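SusD homolog (Bacteroides thetaiotaomicron, PDB 3SGH) probably binds glycans at the outer membrane as a SusD-like lipoprotein, helping to capture sugars for uptake. Local coordinates at residues Y240-A251 with Y298-A307. Numbering follows the deposited sequence.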
ATOM      1  N   TYR A 240       7.605  -2.368 -13.084  1.00 14.11           N
ATOM      2  CA  TYR A 240       7.890  -0.933 -12.998  1.00 14.43           C
ATOM      3  C   TYR A 240       8.804  -0.516 -14.117  1.00 14.23           C
ATOM      4  O   TYR A 240       8.613   0.555 -14.684  1.00 14.58           O
ATOM      5  CB  TYR A 240       8.498  -0.554 -11.667  1.00 14.60           C
ATOM      6  CG  TYR A 240       7.572  -0.459 -10.451  1.00 13.48           C
ATOM      7  CD1 TYR A 240       6.656   0.566 -10.299  1.00 13.27           C
ATOM      8  CD2 TYR A 240       7.678  -1.399  -9.418  1.00 14.84           C
ATOM      9  CE1 TYR A 240       5.886   0.682  -9.208  1.00 14.32           C
ATOM     10  CE2 TYR A 240       6.903  -1.283  -8.281  1.00 13.72           C
ATOM     11  CZ  TYR A 240       6.018  -0.239  -8.163  1.00 14.59           C
ATOM     12  OH  TYR A 240       5.247  -0.082  -7.028  1.00 14.75           O
ATOM     13  N   ALA A 241       9.792  -1.347 -14.438  1.00 14.94           N
ATOM     14  CA  ALA A 241      10.750  -0.978 -15.477  1.00 15.68           C
ATOM     15  C   ALA A 241      10.027  -0.876 -16.840  1.00 15.09           C
ATOM     16  O   ALA A 241      10.336   0.007 -17.649  1.00 15.61           O
ATOM     17  CB  ALA A 241      11.880  -1.945 -15.531  1.00 14.76           C
ATOM     18  N   ILE A 242       9.043  -1.753 -17.059  1.00 15.20           N
ATOM     19  CA  ILE A 242       8.258  -1.716 -18.290  1.00 14.74           C
ATOM     20  C   ILE A 242       7.387  -0.412 -18.299  1.00 14.79           C
ATOM     21  O   ILE A 242       7.451   0.342 -19.268  1.00 15.10           O
ATOM     22  CB  ILE A 242       7.414  -2.999 -18.489  1.00 14.93           C
ATOM     23  CG1 ILE A 242       8.358  -4.228 -18.613  1.00 18.30           C
ATOM     24  CG2 ILE A 242       6.496  -2.831 -19.774  1.00 13.88           C
ATOM     25  CD1 ILE A 242       7.673  -5.615 -18.404  1.00 20.73           C
ATOM     26  N   VAL A 243       6.565  -0.196 -17.274  1.00 14.23           N
ATOM     27  CA  VAL A 243       5.707   0.994 -17.201  1.00 14.73           C
ATOM     28  C   VAL A 243       6.550   2.269 -17.310  1.00 13.97           C
ATOM     29  O   VAL A 243       6.236   3.200 -18.072  1.00 13.99           O
ATOM     30  CB  VAL A 243       4.814   0.949 -15.967  1.00 14.34           C
ATOM     31  CG1 VAL A 243       3.879   2.168 -15.902  1.00 15.46           C
ATOM     32  CG2 VAL A 243       3.991  -0.367 -15.973  1.00 14.99           C
ATOM     33  N   SER A 244       7.691   2.269 -16.632  1.00 13.24           N
ATOM     34  CA  SER A 244       8.546   3.451 -16.589  1.00 13.59           C
ATOM     35  C   SER A 244       9.190   3.732 -17.959  1.00 14.21           C
ATOM     36  O   SER A 244       9.468   4.892 -18.307  1.00 15.37           O
ATOM     37  CB  SER A 244       9.634   3.270 -15.528  1.00 13.47           C
ATOM     38  OG  SER A 244      10.557   4.340 -15.449  1.00 16.17           O
ATOM     39  N   GLY A 245       9.440   2.667 -18.707  1.00 15.13           N
ATOM     40  CA  GLY A 245      10.038   2.749 -20.023  1.00 16.57           C
ATOM     41  C   GLY A 245       9.100   3.283 -21.092  1.00 18.12           C
ATOM     42  O   GLY A 245       9.563   3.819 -22.099  1.00 19.78           O
ATOM     43  N   TRP A 246       7.797   3.176 -20.874  1.00 16.16           N
ATOM     44  CA  TRP A 246       6.814   3.606 -21.872  1.00 15.82           C
ATOM     45  C   TRP A 246       6.892   5.045 -22.399  1.00 18.02           C
ATOM     46  O   TRP A 246       6.869   5.219 -23.632  1.00 19.16           O
ATOM     47  CB  TRP A 246       5.393   3.210 -21.465  1.00 16.17           C
ATOM     48  CG  TRP A 246       5.132   1.742 -21.471  1.00 15.14           C
ATOM     49  CD1 TRP A 246       5.805   0.777 -22.178  1.00 14.82           C
ATOM     50  CD2 TRP A 246       4.080   1.071 -20.781  1.00 15.73           C
ATOM     51  NE1 TRP A 246       5.252  -0.462 -21.906  1.00 15.03           N
ATOM     52  CE2 TRP A 246       4.178  -0.287 -21.072  1.00 12.75           C
ATOM     53  CE3 TRP A 246       3.069   1.499 -19.911  1.00 15.26           C
ATOM     54  CZ2 TRP A 246       3.305  -1.214 -20.545  1.00 18.05           C
ATOM     55  CZ3 TRP A 246       2.213   0.593 -19.406  1.00 17.75           C
ATOM     56  CH2 TRP A 246       2.336  -0.765 -19.712  1.00 19.14           C
ATOM     57  N   PRO A 247       7.032   6.081 -21.526  1.00 17.23           N
ATOM     58  CA  PRO A 247       6.946   6.091 -20.040  1.00 17.65           C
ATOM     59  C   PRO A 247       5.554   6.442 -19.569  1.00 17.50           C
ATOM     60  O   PRO A 247       4.893   7.237 -20.228  1.00 20.60           O
ATOM     61  CB  PRO A 247       7.891   7.237 -19.636  1.00 17.55           C
ATOM     62  CG  PRO A 247       7.830   8.214 -20.818  1.00 17.94           C
ATOM     63  CD  PRO A 247       7.501   7.374 -22.060  1.00 18.30           C
ATOM     64  N   GLU A 248       5.098   5.866 -18.460  1.00 15.65           N
ATOM     65  CA  GLU A 248       3.834   6.253 -17.864  1.00 15.09           C
ATOM     66  C   GLU A 248       3.863   6.370 -16.341  1.00 15.34           C
ATOM     67  O   GLU A 248       2.826   6.613 -15.749  1.00 14.71           O
ATOM     68  CB  GLU A 248       2.692   5.348 -18.359  1.00 15.13           C
ATOM     69  CG  GLU A 248       2.403   5.540 -19.870  1.00 16.10           C
ATOM     70  CD  GLU A 248       1.212   4.768 -20.399  1.00 17.29           C
ATOM     71  OE1 GLU A 248       0.443   4.176 -19.604  1.00 16.24           O
ATOM     72  OE2 GLU A 248       1.052   4.798 -21.643  1.00 17.77           O
ATOM     73  N   VAL A 249       5.047   6.227 -15.725  1.00 13.73           N
ATOM     74  CA  VAL A 249       5.210   6.456 -14.298  1.00 12.70           C
ATOM     75  C   VAL A 249       6.535   7.106 -13.992  1.00 13.98           C
ATOM     76  O   VAL A 249       7.546   6.781 -14.605  1.00 13.43           O
ATOM     77  CB  VAL A 249       4.969   5.136 -13.472  1.00 11.81           C
ATOM     78  CG1 VAL A 249       6.142   4.138 -13.700  1.00 12.09           C
ATOM     79  CG2 VAL A 249       4.708   5.449 -11.986  1.00 12.03           C
ATOM     80  N   ARG A 250       6.490   8.091 -13.071  1.00 14.16           N
ATOM     81  CA  ARG A 250       7.674   8.774 -12.591  1.00 13.57           C
ATOM     82  C   ARG A 250       7.560   8.964 -11.074  1.00 12.75           C
ATOM     83  O   ARG A 250       6.547   8.658 -10.479  1.00 12.44           O
ATOM     84  CB  ARG A 250       7.871  10.120 -13.308  1.00 13.41           C
ATOM     85  CG  ARG A 250       8.316  10.043 -14.774  1.00 11.20           C
ATOM     86  CD  ARG A 250       9.723   9.564 -14.915  1.00 13.96           C
ATOM     87  NE  ARG A 250      10.223   9.410 -16.267  1.00 13.18           N
ATOM     88  CZ  ARG A 250      10.194   8.293 -17.010  1.00 13.25           C
ATOM     89  NH1 ARG A 250       9.579   7.202 -16.588  1.00 16.89           N
ATOM     90  NH2 ARG A 250      10.742   8.283 -18.211  1.00 16.76           N
ATOM     91  N   ALA A 251       8.609   9.464 -10.444  1.00 13.00           N
ATOM     92  CA  ALA A 251       8.577   9.793  -9.033  1.00 14.26           C
ATOM     93  C   ALA A 251       7.548  10.932  -8.806  1.00 13.60           C
ATOM     94  O   ALA A 251       7.405  11.840  -9.611  1.00 14.28           O
ATOM     95  CB  ALA A 251       9.973  10.206  -8.563  1.00 12.36           C
ATOM     96  N   TYR A 298       7.276  14.696 -19.187  1.00 16.69           N
ATOM     97  CA  TYR A 298       7.840  14.276 -17.924  1.00 16.24           C
ATOM     98  C   TYR A 298       8.899  13.181 -18.056  1.00 16.38           C
ATOM     99  O   TYR A 298       9.384  12.627 -17.068  1.00 16.62           O
ATOM    100  CB  TYR A 298       6.711  13.888 -16.981  1.00 15.82           C
ATOM    101  CG  TYR A 298       5.904  15.104 -16.504  1.00 14.27           C
ATOM    102  CD1 TYR A 298       6.529  16.147 -15.787  1.00 14.11           C
ATOM    103  CD2 TYR A 298       4.554  15.210 -16.756  1.00 16.38           C
ATOM    104  CE1 TYR A 298       5.794  17.262 -15.345  1.00 16.49           C
ATOM    105  CE2 TYR A 298       3.803  16.337 -16.313  1.00 14.23           C
ATOM    106  CZ  TYR A 298       4.449  17.348 -15.597  1.00 13.76           C
ATOM    107  OH  TYR A 298       3.690  18.433 -15.117  1.00 17.63           O
ATOM    108  N   ALA A 299       9.313  12.896 -19.281  1.00 16.94           N
ATOM    109  CA  ALA A 299      10.210  11.772 -19.532  1.00 16.88           C
ATOM    110  C   ALA A 299      11.522  11.870 -18.744  1.00 15.85           C
ATOM    111  O   ALA A 299      12.060  10.855 -18.314  1.00 16.84           O
ATOM    112  CB  ALA A 299      10.486  11.609 -21.079  1.00 17.65           C
ATOM    113  N   ASN A 300      12.049  13.078 -18.569  1.00 16.19           N
ATOM    114  CA  ASN A 300      13.342  13.280 -17.915  1.00 16.32           C
ATOM    115  C   ASN A 300      13.296  13.811 -16.471  1.00 16.20           C
ATOM    116  O   ASN A 300      14.325  14.226 -15.938  1.00 16.61           O
ATOM    117  CB  ASN A 300      14.211  14.185 -18.795  1.00 16.43           C
ATOM    118  CG  ASN A 300      14.343  13.653 -20.193  1.00 20.25           C
ATOM    119  OD1 ASN A 300      14.575  12.469 -20.377  1.00 19.86           O
ATOM    120  ND2 ASN A 300      14.178  14.514 -21.185  1.00 24.00           N
ATOM    121  N   TYR A 301      12.120  13.768 -15.847  1.00 15.47           N
ATOM    122  CA  TYR A 301      12.009  13.976 -14.440  1.00 15.60           C
ATOM    123  C   TYR A 301      12.519  12.725 -13.692  1.00 15.21           C
ATOM    124  O   TYR A 301      12.782  11.701 -14.320  1.00 14.96           O
ATOM    125  CB  TYR A 301      10.553  14.322 -14.056  1.00 14.42           C
ATOM    126  CG  TYR A 301      10.122  15.753 -14.395  1.00 15.71           C
ATOM    127  CD1 TYR A 301      10.250  16.266 -15.709  1.00 15.25           C
ATOM    128  CD2 TYR A 301       9.498  16.580 -13.422  1.00 15.69           C
ATOM    129  CE1 TYR A 301       9.842  17.556 -16.039  1.00 18.85           C
ATOM    130  CE2 TYR A 301       9.062  17.854 -13.764  1.00 13.99           C
ATOM    131  CZ  TYR A 301       9.247  18.335 -15.066  1.00 16.01           C
ATOM    132  OH  TYR A 301       8.839  19.580 -15.418  1.00 15.38           O
ATOM    133  N   SER A 302      12.655  12.805 -12.370  1.00 14.36           N
ATOM    134  CA  SER A 302      13.130  11.662 -11.597  1.00 14.29           C
ATOM    135  C   SER A 302      12.290  10.395 -11.800  1.00 14.64           C
ATOM    136  O   SER A 302      11.045  10.434 -11.701  1.00 14.13           O
ATOM    137  CB  SER A 302      13.182  11.983 -10.124  1.00 13.69           C
ATOM    138  OG  SER A 302      14.213  12.913  -9.867  1.00 15.07           O
ATOM    139  N   LYS A 303      12.994   9.296 -12.041  1.00 15.47           N
ATOM    140  CA  LYS A 303      12.391   7.994 -12.188  1.00 15.40           C
ATOM    141  C   LYS A 303      12.463   7.226 -10.883  1.00 16.22           C
ATOM    142  O   LYS A 303      13.242   7.550  -9.978  1.00 16.76           O
ATOM    143  CB  LYS A 303      13.101   7.196 -13.265  1.00 15.49           C
ATOM    144  CG  LYS A 303      13.142   7.879 -14.629  1.00 17.23           C
ATOM    145  CD  LYS A 303      13.877   7.088 -15.706  1.00 23.62           C
ATOM    146  CE  LYS A 303      15.409   7.259 -15.567  1.00 29.67           C
ATOM    147  NZ  LYS A 303      16.290   6.549 -16.610  1.00 30.34           N
ATOM    148  N   LEU A 304      11.624   6.198 -10.779  1.00 16.03           N
ATOM    149  CA  LEU A 304      11.729   5.252  -9.674  1.00 15.75           C
ATOM    150  C   LEU A 304      12.998   4.424  -9.927  1.00 15.63           C
ATOM    151  O   LEU A 304      13.198   3.876 -11.030  1.00 15.85           O
ATOM    152  CB  LEU A 304      10.483   4.343  -9.649  1.00 16.27           C
ATOM    153  CG  LEU A 304       9.099   5.012  -9.707  1.00 18.16           C
ATOM    154  CD1 LEU A 304       8.020   3.938  -9.726  1.00 17.56           C
ATOM    155  CD2 LEU A 304       8.899   5.949  -8.513  1.00 17.17           C
ATOM    156  N   PHE A 305      13.827   4.308  -8.887  1.00 14.86           N
ATOM    157  CA  PHE A 305      15.065   3.550  -8.973  1.00 14.38           C
ATOM    158  C   PHE A 305      14.828   2.098  -9.443  1.00 14.78           C
ATOM    159  O   PHE A 305      15.594   1.540 -10.232  1.00 13.60           O
ATOM    160  CB  PHE A 305      15.804   3.551  -7.654  1.00 14.98           C
ATOM    161  CG  PHE A 305      17.154   2.879  -7.759  1.00 16.85           C
ATOM    162  CD1 PHE A 305      17.285   1.523  -7.511  1.00 20.68           C
ATOM    163  CD2 PHE A 305      18.257   3.597  -8.208  1.00 21.69           C
ATOM    164  CE1 PHE A 305      18.522   0.877  -7.694  1.00 20.80           C
ATOM    165  CE2 PHE A 305      19.479   2.992  -8.380  1.00 23.43           C
ATOM    166  CZ  PHE A 305      19.630   1.604  -8.115  1.00 22.38           C
ATOM    167  N   ILE A 306      13.768   1.479  -8.958  1.00 14.59           N
ATOM    168  CA  ILE A 306      13.493   0.053  -9.257  1.00 16.13           C
ATOM    169  C   ILE A 306      13.275  -0.152 -10.758  1.00 16.36           C
ATOM    170  O   ILE A 306      13.555  -1.226 -11.261  1.00 18.57           O
ATOM    171  CB  ILE A 306      12.274  -0.480  -8.445  1.00 14.74           C
ATOM    172  CG1 ILE A 306      12.215  -2.024  -8.457  1.00 18.13           C
ATOM    173  CG2 ILE A 306      10.973   0.178  -8.949  1.00 16.06           C
ATOM    174  CD1 ILE A 306      11.144  -2.568  -7.439  1.00 18.68           C
ATOM    175  N   ALA A 307      12.862   0.897 -11.479  1.00 16.92           N
ATOM    176  CA  ALA A 307      12.707   0.865 -12.944  1.00 15.98           C
ATOM    177  C   ALA A 307      14.042   0.818 -13.694  1.00 16.44           C
ATOM    178  O   ALA A 307      14.031   0.480 -14.902  1.00 15.75           O
ATOM    179  CB  ALA A 307      11.881   2.082 -13.477  1.00 16.56           C
TER
HETATM  180  O   HOH W   1      12.573   1.255 -17.836  1.00 22.53           O
HETATM  181  O   HOH W   2       9.964   5.867 -13.234  1.00 12.90           O
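With CG anti to the carbonyl carbon (chi1 -72°) and the chain bent at chi2 (-70°), the side chain of Arg-250 folds back along its own segment and presents its guanidinium edge to the type I beta turn Tyr-298 to Tyr-301. NE and NH2 both donate to one atom, Ala-299 O, at 3.1 and 2.9 Å, side-on; the NH2 bond lies in the carbonyl plane on a lone pair, whereas NE comes from above that plane. NH1 turns the other way, donating almost straight (176°) to Ser-244 O and also to Val-249 O, so the group's rotation is fixed from both segments. Lys-303 runs alongside, its CG over one face, 3.6 Å above the guanidinium plane and offset toward the rim. A single backbone bond, Ala-251 N to Ser-302 O (2.9 Å), ties the strand's end to the loop, and a water joins Ser-244 OG, Val-249 O and Leu-304 N. Farther along, Ala-307 CB presses on Ser-244 CB at 3.3 Å, tighter than usual carbon contact, while Tyr-240 meets Leu-304 CD1 with CD1 and Ile-306 CG2 with CD2, each at 3.7 Å. In this SusD-like alpha-alpha superhelical protein, the loop between helix 267-270 and strand 314-317 is thus held against the connection from helix 239-245 to strand 249-251; that strand pairs antiparallel with strand 50-52, whose Val-50 touches Val-249 and Leu-304, and helix 33-40 packs on Tyr-240 through Cys-36 and Asn-40.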